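Local coordinates for stomatin operon partner protein (Pyrococcus horikoshii OT3, PDB 3WWV) that acts, when whole, as a membrane-bound serine protease cleaving near hydrophobic or aromatic positions, including in a stomatin homolog in vitro, and is represented here by its C-terminal OB-fold domain, at residues T5-M10 / V52-G57; I11-T16 / I27-E32; G15-E20 / G42-G47; K35-F40 / T59-R64. All blocks are in the same frame, centred on the assembly; numbering follows the deposited sequence.

Interaction 1: T5-M10 / V52-G57; sequences TGKEEM and VVDMDG
Asp54 OD1 receives three donors: Lys7 NZ, a water that Lys7 NZ also bonds, and Met55 N. The direct salt bridge from Lys7 NZ to Asp54 OD1 is long and weak at 3.4 Å. The water accepts from Lys7 NZ at 2.6 Å. It passes the link on by donating to Asp54 OD1 at 3.0 Å. From its own segment Asp54 OD1 also receives a weak bond from Met55 N, at 2.8 Å. The Asp54 side chain leaves the backbone away from 5-10, with CG anti to the backbone N (chi1 -157°). Its OD1 nevertheless lies on the side of the lysine.

Lys7 runs out fully extended, sliding past Met55 in the opposite direction, with Lys7 CG 3.8 Å from Met55 CB. Met55 bends at its last torsion and, as modelled, directs CE at Met10, but CE is too close to Lys7 CA and its position is doubtful. Met10 O rests on the Val52 side chain, 3.3 Å from Val52 CB. At the start of the turn, Gly6 N donates to Glu9 OE1 at 2.8 Å, meeting the carboxylate from 37° above its plane.

Val53 and Asp54 form a classic beta bulge opposite Ile61. The weakly bonded helix 7-10 packs against the second half of strand 49-56, where Met10 and Met55 both reach Leu60 of strand 59-64, while Phe40 of the second subunit packs on Lys7.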
loop_
_atom_site.group_PDB
_atom_site.type_symbol
_atom_site.label_atom_id
_atom_site.label_comp_id
_atom_site.label_asym_id
_atom_site.label_seq_id
_atom_site.Cartn_x
_atom_site.Cartn_y
_atom_site.Cartn_z
ATOM N N THR A 5 -16.264 0.776 -7.874
ATOM C CA THR A 5 -15.504 1.480 -6.818
ATOM C C THR A 5 -14.005 1.361 -7.119
ATOM O O THR A 5 -13.406 0.307 -6.903
ATOM C CB THR A 5 -15.794 0.921 -5.399
ATOM O OG1 THR A 5 -17.175 1.113 -5.074
ATOM C CG2 THR A 5 -14.942 1.622 -4.343
ATOM N N GLY A 6 -13.413 2.448 -7.617
ATOM C CA GLY A 6 -12.060 2.425 -8.179
ATOM C C GLY A 6 -10.933 2.072 -7.229
ATOM O O GLY A 6 -11.116 2.010 -6.016
ATOM N N LYS A 7 -9.755 1.845 -7.803
ATOM C CA LYS A 7 -8.532 1.578 -7.044
ATOM C C LYS A 7 -8.146 2.745 -6.139
ATOM O O LYS A 7 -7.639 2.551 -5.031
ATOM C CB LYS A 7 -7.377 1.264 -7.993
ATOM C CG LYS A 7 -7.485 -0.071 -8.700
ATOM C CD LYS A 7 -6.158 -0.426 -9.341
ATOM C CE LYS A 7 -6.267 -1.698 -10.164
ATOM N NZ LYS A 7 -4.952 -2.061 -10.761
ATOM N N GLU A 8 -8.397 3.955 -6.621
ATOM C CA GLU A 8 -7.997 5.162 -5.928
ATOM C C GLU A 8 -8.675 5.286 -4.564
ATOM O O GLU A 8 -8.093 5.817 -3.625
ATOM C CB GLU A 8 -8.296 6.378 -6.799
ATOM C CG GLU A 8 -7.589 7.640 -6.338
ATOM C CD GLU A 8 -7.537 8.718 -7.405
ATOM O OE1 GLU A 8 -7.197 9.867 -7.052
ATOM O OE2 GLU A 8 -7.827 8.423 -8.590
ATOM N N GLU A 9 -9.899 4.785 -4.465
ATOM C CA GLU A 9 -10.682 4.897 -3.244
ATOM C C GLU A 9 -10.184 3.929 -2.181
ATOM O O GLU A 9 -10.230 4.237 -0.994
ATOM C CB GLU A 9 -12.166 4.632 -3.524
ATOM C CG GLU A 9 -12.721 5.349 -4.746
ATOM C CD GLU A 9 -14.188 5.032 -4.993
ATOM O OE1 GLU A 9 -14.517 4.588 -6.116
ATOM O OE2 GLU A 9 -15.013 5.212 -4.066
ATOM N N MET A 10 -9.705 2.765 -2.608
ATOM C CA MET A 10 -9.383 1.677 -1.674
ATOM C C MET A 10 -7.911 1.603 -1.274
ATOM O O MET A 10 -7.596 1.222 -0.144
ATOM C CB MET A 10 -9.816 0.312 -2.235
ATOM C CG MET A 10 -11.293 0.190 -2.593
ATOM S SD MET A 10 -12.359 0.681 -1.238
ATOM C CE MET A 10 -12.050 -0.605 -0.026
ATOM N N VAL A 52 -4.241 -1.855 2.390
ATOM C CA VAL A 52 -4.633 -2.122 1.001
ATOM C C VAL A 52 -3.596 -1.533 0.031
ATOM O O VAL A 52 -3.370 -0.327 0.041
ATOM C CB VAL A 52 -6.052 -1.580 0.673
ATOM C CG1 VAL A 52 -6.507 -2.054 -0.702
ATOM C CG2 VAL A 52 -7.066 -1.995 1.737
ATOM N N VAL A 53 -2.971 -2.376 -0.793
ATOM C CA VAL A 53 -1.872 -1.929 -1.666
ATOM C C VAL A 53 -2.209 -1.949 -3.158
ATOM O O VAL A 53 -1.542 -1.276 -3.961
ATOM C CB VAL A 53 -0.544 -2.695 -1.410
ATOM C CG1 VAL A 53 -0.057 -2.462 0.018
ATOM C CG2 VAL A 53 -0.687 -4.188 -1.693
ATOM N N ASP A 54 -3.235 -2.715 -3.526
ATOM C CA ASP A 54 -3.675 -2.835 -4.923
ATOM C C ASP A 54 -5.071 -3.430 -4.970
ATOM O O ASP A 54 -5.641 -3.768 -3.938
ATOM C CB ASP A 54 -2.711 -3.726 -5.715
ATOM C CG ASP A 54 -2.755 -3.469 -7.211
ATOM O OD1 ASP A 54 -3.486 -2.565 -7.685
ATOM O OD2 ASP A 54 -2.041 -4.191 -7.928
ATOM N N MET A 55 -5.611 -3.561 -6.177
ATOM C CA MET A 55 -6.921 -4.163 -6.380
ATOM C C MET A 55 -6.938 -4.993 -7.655
ATOM O O MET A 55 -6.400 -4.585 -8.678
ATOM C CB MET A 55 -8.000 -3.091 -6.449
ATOM C CG MET A 55 -9.266 -3.471 -5.713
ATOM S SD MET A 55 -10.587 -2.274 -5.933
ATOM C CE MET A 55 -9.740 -0.791 -5.453
ATOM N N ASP A 56 -7.567 -6.159 -7.563
ATOM C CA ASP A 56 -7.704 -7.105 -8.658
ATOM C C ASP A 56 -9.194 -7.370 -8.835
ATOM O O ASP A 56 -9.779 -8.186 -8.112
ATOM C CB ASP A 56 -6.994 -8.410 -8.287
ATOM C CG ASP A 56 -6.767 -9.323 -9.480
ATOM O OD1 ASP A 56 -6.960 -8.890 -10.642
ATOM O OD2 ASP A 56 -6.369 -10.479 -9.246
ATOM N N GLY A 57 -9.814 -6.685 -9.790
ATOM C CA GLY A 57 -11.265 -6.727 -9.913
ATOM C C GLY A 57 -11.867 -6.194 -8.628
ATOM O O GLY A 57 -11.564 -5.080 -8.224
HETATM O O HOH W 1 -2.563 -1.257 -10.220
#

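Interaction 2: I11-T16 / I27-E32; sequences IGLIGT and IKVRGE
Leu13 meets Val29 through CB and CD1. Its CB lies 4.0 Å from Val29 CG1; CG then stands anti to the carbonyl carbon (chi1 -68°), and beyond it CD1 comes within 3.7 Å of the same Val29 methyl, with the CD carbon of Arg30 a little farther off. The two apolar side chains cross obliquely, and Met10 of the preceding helical turn also packs on Val29. The other Val29 methyl, CG2, turns to the backbone of Gly15 and sits 3.7 Å from Gly15 CA. With no side chain at Gly15, the valine can press directly on the main chain.

One residue on, Thr16 and Lys28 make an antiparallel hydrogen-bonded pair. Lys28 N donates to Thr16 O at 2.8 Å in a nearly straight bond (171° at the hydrogen), and Thr16 N returns one to Lys28 O at 3.0 Å. These bonds tie strands 14-19 and 24-29 into the first beta hairpin of the OB fold. Past Gly15 and Val29 a water bridges the chains, donating to Ile14 O at 2.8 Å and accepting from Arg30 N at 2.9 Å.

Strand 24-29 then reverses through a type II' turn from Val29 to Glu32, with Arg30 at positive phi. Arg30 NH2 forms a salt bridge with Glu32 OE2 at 2.6 Å, and Lys28 NZ bends back to donate to Gly31 O. Thr16 OG1 is bonded to Lys49 of strand 49-56. On the subunit interface, Arg66 of the second subunit packs on Leu13 and donates from NH2 to Ile11 O.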
loop_
_atom_site.group_PDB
_atom_site.type_symbol
_atom_site.label_atom_id
_atom_site.label_comp_id
_atom_site.label_asym_id
_atom_site.label_seq_id
_atom_site.Cartn_x
_atom_site.Cartn_y
_atom_site.Cartn_z
ATOM N N ILE A 11 -7.021 1.957 -2.195
ATOM C CA ILE A 11 -5.598 1.777 -1.981
ATOM C C ILE A 11 -5.077 2.706 -0.874
ATOM O O ILE A 11 -5.358 3.906 -0.856
ATOM C CB ILE A 11 -4.809 1.880 -3.314
ATOM C CG1 ILE A 11 -5.150 0.673 -4.194
ATOM C CG2 ILE A 11 -3.307 1.914 -3.064
ATOM C CD1 ILE A 11 -4.557 0.710 -5.586
ATOM N N GLY A 12 -4.350 2.128 0.077
ATOM C CA GLY A 12 -3.828 2.893 1.206
ATOM C C GLY A 12 -4.631 2.758 2.481
ATOM O O GLY A 12 -4.125 3.066 3.555
ATOM N N LEU A 13 -5.883 2.312 2.374
ATOM C CA LEU A 13 -6.743 2.148 3.557
ATOM C C LEU A 13 -6.300 0.987 4.444
ATOM O O LEU A 13 -5.656 0.040 3.975
ATOM C CB LEU A 13 -8.213 1.942 3.159
ATOM C CG LEU A 13 -8.956 3.125 2.525
ATOM C CD1 LEU A 13 -10.375 2.743 2.136
ATOM C CD2 LEU A 13 -8.958 4.347 3.437
ATOM N N ILE A 14 -6.669 1.061 5.723
ATOM C CA ILE A 14 -6.445 -0.027 6.668
ATOM C C ILE A 14 -7.750 -0.811 6.845
ATOM O O ILE A 14 -8.840 -0.242 6.789
ATOM C CB ILE A 14 -5.870 0.487 8.018
ATOM C CG1 ILE A 14 -5.169 -0.637 8.787
ATOM C CG2 ILE A 14 -6.951 1.146 8.870
ATOM C CD1 ILE A 14 -4.382 -0.172 10.004
ATOM N N GLY A 15 -7.624 -2.118 7.014
ATOM C CA GLY A 15 -8.755 -2.979 7.315
ATOM C C GLY A 15 -8.395 -4.045 8.334
ATOM O O GLY A 15 -7.265 -4.101 8.837
ATOM N N THR A 16 -9.360 -4.900 8.647
ATOM C CA THR A 16 -9.146 -5.950 9.623
ATOM C C THR A 16 -9.600 -7.238 8.983
ATOM O O THR A 16 -10.652 -7.272 8.336
ATOM C CB THR A 16 -9.956 -5.675 10.897
ATOM O OG1 THR A 16 -9.718 -4.327 11.317
ATOM C CG2 THR A 16 -9.557 -6.619 12.026
ATOM N N ILE A 27 -11.937 -9.324 4.323
ATOM C CA ILE A 27 -11.574 -8.231 5.235
ATOM C C ILE A 27 -12.686 -7.191 5.379
ATOM O O ILE A 27 -13.555 -7.062 4.511
ATOM C CB ILE A 27 -10.254 -7.504 4.856
ATOM C CG1 ILE A 27 -10.398 -6.715 3.545
ATOM C CG2 ILE A 27 -9.079 -8.467 4.837
ATOM C CD1 ILE A 27 -9.162 -5.910 3.174
ATOM N N LYS A 28 -12.650 -6.455 6.483
ATOM C CA LYS A 28 -13.554 -5.342 6.672
ATOM C C LYS A 28 -12.777 -4.045 6.489
ATOM O O LYS A 28 -11.788 -3.806 7.178
ATOM C CB LYS A 28 -14.211 -5.408 8.050
ATOM C CG LYS A 28 -15.582 -4.747 8.098
ATOM C CD LYS A 28 -16.305 -5.070 9.401
ATOM C CE LYS A 28 -17.733 -4.543 9.401
ATOM N NZ LYS A 28 -18.600 -5.275 8.431
ATOM N N VAL A 29 -13.196 -3.233 5.527
ATOM C CA VAL A 29 -12.589 -1.927 5.315
ATOM C C VAL A 29 -13.695 -0.893 5.324
ATOM O O VAL A 29 -14.642 -0.989 4.537
ATOM C CB VAL A 29 -11.789 -1.838 4.000
ATOM C CG1 VAL A 29 -11.335 -0.411 3.747
ATOM C CG2 VAL A 29 -10.578 -2.747 4.053
ATOM N N ARG A 30 -13.537 0.106 6.199
ATOM C CA ARG A 30 -14.609 1.019 6.600
ATOM C C ARG A 30 -15.710 0.153 7.229
ATOM O O ARG A 30 -15.451 -0.559 8.205
ATOM C CB ARG A 30 -15.104 1.874 5.419
ATOM C CG ARG A 30 -14.024 2.756 4.800
ATOM C CD ARG A 30 -14.423 3.279 3.423
ATOM N NE ARG A 30 -14.615 2.206 2.442
ATOM C CZ ARG A 30 -14.803 2.387 1.134
ATOM N NH1 ARG A 30 -14.825 3.606 0.605
ATOM N NH2 ARG A 30 -14.964 1.339 0.346
ATOM N N GLY A 31 -16.914 0.174 6.675
ATOM C CA GLY A 31 -17.958 -0.702 7.180
ATOM C C GLY A 31 -18.167 -1.921 6.306
ATOM O O GLY A 31 -18.880 -2.844 6.694
ATOM N N GLU A 32 -17.536 -1.922 5.132
ATOM C CA GLU A 32 -17.800 -2.904 4.081
ATOM C C GLU A 32 -16.980 -4.176 4.213
ATOM O O GLU A 32 -15.794 -4.139 4.557
ATOM C CB GLU A 32 -17.494 -2.311 2.699
ATOM C CG GLU A 32 -18.396 -1.187 2.215
ATOM C CD GLU A 32 -18.044 -0.765 0.792
ATOM O OE1 GLU A 32 -18.503 -1.432 -0.172
ATOM O OE2 GLU A 32 -17.298 0.230 0.633
HETATM O O HOH W 2 -11.296 0.357 8.094
#

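Interaction 3: G15-E20 / G42-G47; sequences GTVVEE and GKIEKG
Val17 sets its branched side chain against the backbone of 42-47, in the loop joining strands 32-38 and 49-56, with CB 3.3 Å from Glu45 O. Its CG1 is anti to the backbone N (chi1 178°), and CG2 meets Ile44 CG2 at 3.8 Å; the side chains cross at about a right angle and both touch Val50. Gly47 N donates to Val17 O at 2.8 Å (167° at the hydrogen), and the Thr16 methyl CG2 rests on Gly47 O. The strand turns a corner at Val18, which with Glu19 faces Met26 in a classic beta bulge.

Glu20 has CG anti to the backbone N (chi1 -173°) and stays extended, its carboxylate over the Lys43 methylenes, with Glu20 OE2 3.3 Å from Lys43 CD. Lys43 NZ remains 4.7 Å from Glu20 OE2. A water links Glu20 OE2 to Lys46 N, and Lys46 NZ bonds Val18 O weakly. Glu45 starts out away from 15-20, and its carboxylate pairs through OE1 with Arg64. One main-chain bond, the Val17-Ile44 contact and the Glu20 chain on Lys43 thus hold the loop; Lys43 probably attracts Glu20 mildly, opposed in part by Glu45 OE2, 5.2 Å from Glu20 OE2.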
loop_
_atom_site.group_PDB
_atom_site.type_symbol
_atom_site.label_atom_id
_atom_site.label_comp_id
_atom_site.label_asym_id
_atom_site.label_seq_id
_atom_site.Cartn_x
_atom_site.Cartn_y
_atom_site.Cartn_z
ATOM N N GLY A 15 -7.624 -2.118 7.014
ATOM C CA GLY A 15 -8.755 -2.979 7.315
ATOM C C GLY A 15 -8.395 -4.045 8.334
ATOM O O GLY A 15 -7.265 -4.101 8.837
ATOM N N THR A 16 -9.360 -4.900 8.647
ATOM C CA THR A 16 -9.146 -5.950 9.623
ATOM C C THR A 16 -9.600 -7.238 8.983
ATOM O O THR A 16 -10.652 -7.272 8.336
ATOM C CB THR A 16 -9.956 -5.675 10.897
ATOM O OG1 THR A 16 -9.718 -4.327 11.317
ATOM C CG2 THR A 16 -9.557 -6.619 12.026
ATOM N N VAL A 17 -8.793 -8.286 9.123
ATOM C CA VAL A 17 -9.164 -9.595 8.608
ATOM C C VAL A 17 -10.361 -10.103 9.410
ATOM O O VAL A 17 -10.318 -10.128 10.642
ATOM C CB VAL A 17 -8.004 -10.612 8.692
ATOM C CG1 VAL A 17 -8.455 -11.976 8.178
ATOM C CG2 VAL A 17 -6.773 -10.123 7.929
ATOM N N VAL A 18 -11.425 -10.485 8.703
ATOM C CA VAL A 18 -12.607 -11.085 9.321
ATOM C C VAL A 18 -12.683 -12.583 9.011
ATOM O O VAL A 18 -13.244 -13.359 9.781
ATOM C CB VAL A 18 -13.914 -10.329 8.967
ATOM C CG1 VAL A 18 -13.883 -8.924 9.554
ATOM C CG2 VAL A 18 -14.116 -10.226 7.464
ATOM N N GLU A 19 -12.078 -12.987 7.897
ATOM C CA GLU A 19 -11.896 -14.399 7.586
ATOM C C GLU A 19 -10.473 -14.616 7.061
ATOM O O GLU A 19 -10.096 -14.048 6.034
ATOM C CB GLU A 19 -12.936 -14.869 6.564
ATOM C CG GLU A 19 -12.747 -16.304 6.107
ATOM C CD GLU A 19 -13.782 -16.730 5.085
ATOM O OE1 GLU A 19 -14.887 -17.147 5.494
ATOM O OE2 GLU A 19 -13.490 -16.657 3.875
ATOM N N GLU A 20 -9.705 -15.442 7.771
ATOM C CA GLU A 20 -8.272 -15.656 7.511
ATOM C C GLU A 20 -7.895 -15.625 6.033
ATOM O O GLU A 20 -8.526 -16.293 5.204
ATOM C CB GLU A 20 -7.780 -16.965 8.149
ATOM C CG GLU A 20 -6.277 -17.183 8.062
ATOM C CD GLU A 20 -5.828 -18.478 8.718
ATOM O OE1 GLU A 20 -6.110 -19.573 8.170
ATOM O OE2 GLU A 20 -5.167 -18.395 9.779
ATOM N N GLY A 42 1.787 -16.223 3.058
ATOM C CA GLY A 42 0.961 -17.405 2.858
ATOM C C GLY A 42 -0.319 -17.362 3.681
ATOM O O GLY A 42 -1.307 -18.005 3.304
ATOM N N LYS A 43 -0.302 -16.599 4.786
ATOM C CA LYS A 43 -1.394 -16.601 5.773
ATOM C C LYS A 43 -1.418 -15.366 6.691
ATOM O O LYS A 43 -0.465 -15.117 7.433
ATOM C CB LYS A 43 -1.339 -17.878 6.626
ATOM C CG LYS A 43 -2.411 -17.974 7.706
ATOM C CD LYS A 43 -2.077 -19.051 8.726
ATOM C CE LYS A 43 -2.407 -20.430 8.184
ATOM N NZ LYS A 43 -1.717 -21.503 8.949
ATOM N N ILE A 44 -2.512 -14.609 6.639
ATOM C CA ILE A 44 -2.758 -13.513 7.579
ATOM C C ILE A 44 -4.026 -13.806 8.396
ATOM O O ILE A 44 -5.092 -14.035 7.841
ATOM C CB ILE A 44 -2.844 -12.139 6.871
ATOM C CG1 ILE A 44 -1.587 -11.892 6.019
ATOM C CG2 ILE A 44 -3.036 -11.021 7.891
ATOM C CD1 ILE A 44 -1.605 -10.584 5.251
ATOM N N GLU A 45 -3.886 -13.787 9.720
ATOM C CA GLU A 45 -4.897 -14.324 10.644
ATOM C C GLU A 45 -6.075 -13.388 10.897
ATOM O O GLU A 45 -5.974 -12.178 10.705
ATOM C CB GLU A 45 -4.250 -14.693 11.990
ATOM C CG GLU A 45 -3.181 -15.787 11.936
ATOM C CD GLU A 45 -1.789 -15.293 11.508
ATOM O OE1 GLU A 45 -1.619 -14.096 11.177
ATOM O OE2 GLU A 45 -0.851 -16.119 11.503
ATOM N N LYS A 46 -7.184 -13.969 11.348
ATOM C CA LYS A 46 -8.375 -13.227 11.742
ATOM C C LYS A 46 -8.050 -12.193 12.830
ATOM O O LYS A 46 -7.323 -12.484 13.786
ATOM C CB LYS A 46 -9.444 -14.215 12.213
ATOM C CG LYS A 46 -10.746 -13.613 12.717
ATOM C CD LYS A 46 -11.655 -14.722 13.232
ATOM C CE LYS A 46 -12.827 -14.173 14.039
ATOM N NZ LYS A 46 -13.958 -13.731 13.174
ATOM N N GLY A 47 -8.575 -10.983 12.671
ATOM C CA GLY A 47 -8.304 -9.909 13.614
ATOM C C GLY A 47 -7.077 -9.068 13.298
ATOM O O GLY A 47 -6.953 -7.965 13.812
HETATM O O HOH W 3 -7.126 -16.786 11.847
#

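Interaction 4: K35-F40 / T59-R64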
loop_
_atom_site.group_PDB
_atom_site.type_symbol
_atom_site.label_atom_id
_atom_site.label_comp_id
_atom_site.label_asym_id
_atom_site.label_seq_id
_atom_site.Cartn_x
_atom_site.Cartn_y
_atom_site.Cartn_z
ATOM N N LYS A 35 -13.656 -9.140 -0.367
ATOM C CA LYS A 35 -12.754 -10.232 -0.682
ATOM C C LYS A 35 -11.354 -9.642 -0.687
ATOM O O LYS A 35 -11.156 -8.510 -1.135
ATOM C CB LYS A 35 -13.064 -10.823 -2.053
ATOM C CG LYS A 35 -14.294 -11.708 -2.113
ATOM C CD LYS A 35 -14.513 -12.229 -3.529
ATOM C CE LYS A 35 -15.377 -13.483 -3.526
ATOM N NZ LYS A 35 -14.918 -14.486 -4.537
ATOM N N ALA A 36 -10.388 -10.399 -0.180
ATOM C CA ALA A 36 -9.015 -9.920 -0.090
ATOM C C ALA A 36 -8.018 -11.054 -0.264
ATOM O O ALA A 36 -8.347 -12.226 -0.045
ATOM C CB ALA A 36 -8.777 -9.187 1.228
ATOM N N ARG A 37 -6.803 -10.682 -0.662
ATOM C CA ARG A 37 -5.727 -11.627 -0.946
ATOM C C ARG A 37 -4.423 -11.000 -0.452
ATOM O O ARG A 37 -4.136 -9.856 -0.779
ATOM C CB ARG A 37 -5.674 -11.887 -2.460
ATOM C CG ARG A 37 -4.686 -12.944 -2.919
ATOM C CD ARG A 37 -4.954 -13.390 -4.356
ATOM N NE ARG A 37 -4.485 -12.436 -5.372
ATOM C CZ ARG A 37 -5.238 -11.903 -6.344
ATOM N NH1 ARG A 37 -6.527 -12.203 -6.474
ATOM N NH2 ARG A 37 -4.688 -11.059 -7.204
ATOM N N SER A 38 -3.650 -11.718 0.355
ATOM C CA SER A 38 -2.371 -11.182 0.803
ATOM C C SER A 38 -1.374 -11.233 -0.341
ATOM O O SER A 38 -1.320 -12.223 -1.066
ATOM C CB SER A 38 -1.833 -11.935 2.011
ATOM O OG SER A 38 -1.616 -13.290 1.694
ATOM N N LYS A 39 -0.600 -10.161 -0.505
ATOM C CA LYS A 39 0.326 -10.064 -1.635
ATOM C C LYS A 39 1.475 -11.075 -1.599
ATOM O O LYS A 39 1.792 -11.666 -2.624
ATOM C CB LYS A 39 0.885 -8.656 -1.787
ATOM C CG LYS A 39 1.556 -8.450 -3.141
ATOM C CD LYS A 39 2.051 -7.034 -3.327
ATOM C CE LYS A 39 2.971 -6.971 -4.529
ATOM N NZ LYS A 39 2.223 -6.953 -5.813
ATOM N N PHE A 40 2.096 -11.270 -0.437
ATOM C CA PHE A 40 3.253 -12.170 -0.350
ATOM C C PHE A 40 3.005 -13.313 0.603
ATOM O O PHE A 40 3.269 -14.472 0.264
ATOM C CB PHE A 40 4.500 -11.454 0.168
ATOM C CG PHE A 40 4.767 -10.145 -0.477
ATOM C CD1 PHE A 40 5.416 -10.083 -1.702
ATOM C CD2 PHE A 40 4.408 -8.966 0.165
ATOM C CE1 PHE A 40 5.682 -8.863 -2.290
ATOM C CE2 PHE A 40 4.678 -7.745 -0.412
ATOM C CZ PHE A 40 5.307 -7.695 -1.643
ATOM N N THR A 59 -11.334 -7.826 -5.739
ATOM C CA THR A 59 -10.523 -8.420 -4.675
ATOM C C THR A 59 -9.419 -7.444 -4.246
ATOM O O THR A 59 -8.611 -7.011 -5.072
ATOM C CB THR A 59 -9.907 -9.773 -5.117
ATOM O OG1 THR A 59 -10.951 -10.670 -5.517
ATOM C CG2 THR A 59 -9.108 -10.426 -3.991
ATOM N N LEU A 60 -9.393 -7.097 -2.963
ATOM C CA LEU A 60 -8.343 -6.216 -2.419
ATOM C C LEU A 60 -7.051 -6.985 -2.166
ATOM O O LEU A 60 -7.075 -8.079 -1.608
ATOM C CB LEU A 60 -8.810 -5.548 -1.123
ATOM C CG LEU A 60 -10.117 -4.775 -1.190
ATOM C CD1 LEU A 60 -10.449 -4.178 0.170
ATOM C CD2 LEU A 60 -10.047 -3.688 -2.248
ATOM N N ILE A 61 -5.928 -6.410 -2.591
ATOM C CA ILE A 61 -4.607 -6.993 -2.339
ATOM C C ILE A 61 -3.989 -6.228 -1.190
ATOM O O ILE A 61 -3.970 -4.998 -1.183
ATOM C CB ILE A 61 -3.736 -6.991 -3.607
ATOM C CG1 ILE A 61 -4.394 -7.900 -4.653
ATOM C CG2 ILE A 61 -2.316 -7.487 -3.324
ATOM C CD1 ILE A 61 -4.111 -7.478 -6.071
ATOM N N VAL A 62 -3.528 -6.968 -0.188
ATOM C CA VAL A 62 -3.181 -6.397 1.105
ATOM C C VAL A 62 -1.862 -6.984 1.572
ATOM O O VAL A 62 -1.491 -8.094 1.162
ATOM C CB VAL A 62 -4.273 -6.677 2.169
ATOM C CG1 VAL A 62 -5.632 -6.138 1.739
ATOM C CG2 VAL A 62 -4.389 -8.160 2.474
ATOM N N VAL A 63 -1.149 -6.222 2.396
ATOM C CA VAL A 63 -0.040 -6.729 3.212
ATOM C C VAL A 63 -0.455 -6.523 4.667
ATOM O O VAL A 63 -1.322 -5.684 4.938
ATOM C CB VAL A 63 1.310 -5.999 2.929
ATOM C CG1 VAL A 63 1.773 -6.251 1.494
ATOM C CG2 VAL A 63 1.217 -4.501 3.202
ATOM N N ARG A 64 0.127 -7.266 5.608
ATOM C CA ARG A 64 -0.148 -6.938 7.007
ATOM C C ARG A 64 0.481 -5.610 7.358
ATOM O O ARG A 64 1.542 -5.255 6.845
ATOM C CB ARG A 64 0.251 -8.019 8.023
ATOM C CG ARG A 64 1.459 -8.872 7.701
ATOM C CD ARG A 64 1.976 -9.564 8.964
ATOM N NE ARG A 64 0.921 -10.039 9.849
ATOM C CZ ARG A 64 0.467 -11.289 9.880
ATOM N NH1 ARG A 64 0.966 -12.216 9.083
ATOM N NH2 ARG A 64 -0.501 -11.610 10.716
#
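Ala36, Leu60 and Val62 form the apolar centre, on the face of the sheet that also receives Ile27 of strand 24-29. Ala36 CB lies 4.3 Å from Leu60 CB, and Val62 CG1 stands just beyond it. Outward along the strands, the Val62 CG2 methyl rests on Arg37 O and Ser38 CA.

The opposite face carries Thr59, Ile61 and Arg37. Arg37 and Ile61 lie side by side, pointing the same way, with Ile61 CD1 3.8 Å from Arg37 NH2 and Ile61 CG1 over one face of the guanidinium; Thr59 meets the arginine at about a right angle through its methyl CG2. The guanidinium is drawn on to Asp56, its salt-bridge partner. Lys39 CB touches Ile61 CG2 at 3.7 Å, and Lys39 CG sits over the centre of the Phe40 ring, 4.0 Å above its plane. Phe40 CE2 approaches Val63 CG1 at 3.8 Å, close to where Ile11 of the second subunit packs on all three of Lys39, Phe40 and Val63.

The main chains are zipped in parallel. Leu60 N donates to Lys35 O, Arg37 N to Leu60 O at 2.8 Å, Val62 N to Arg37 O, and Lys39 N to Val62 O at 2.8 Å. Parallel pairing of the third strand, 32-38, with the fifth, 59-64, in the order 1-2-3-5-4, is characteristic of the OB fold.

The four contacts all belong to one OB-fold domain. Interactions 1 and 2 meet where Val52 pairs with the chain entering strand 14-19 (Val52 O to Gly12 N 2.6 Å). Interaction 4 is tied to interaction 1 by the salt bridge from Arg37 NH2 to Asp56 OD2, 2.7 Å, and to interaction 3 by that from Arg64 NH2 to Glu45 OE1, 2.8 Å. Ile27 of interaction 2 reaches interaction 4, its CG2 3.7 Å from Ala36 CB. Centres of the opposed interactions 1 and 3 are about 18 Å apart. A sodium ion of no assigned function lies about 5 Å from the Ser38 side chain; in this C-terminal domain alone the contacts have no catalytic role assigned.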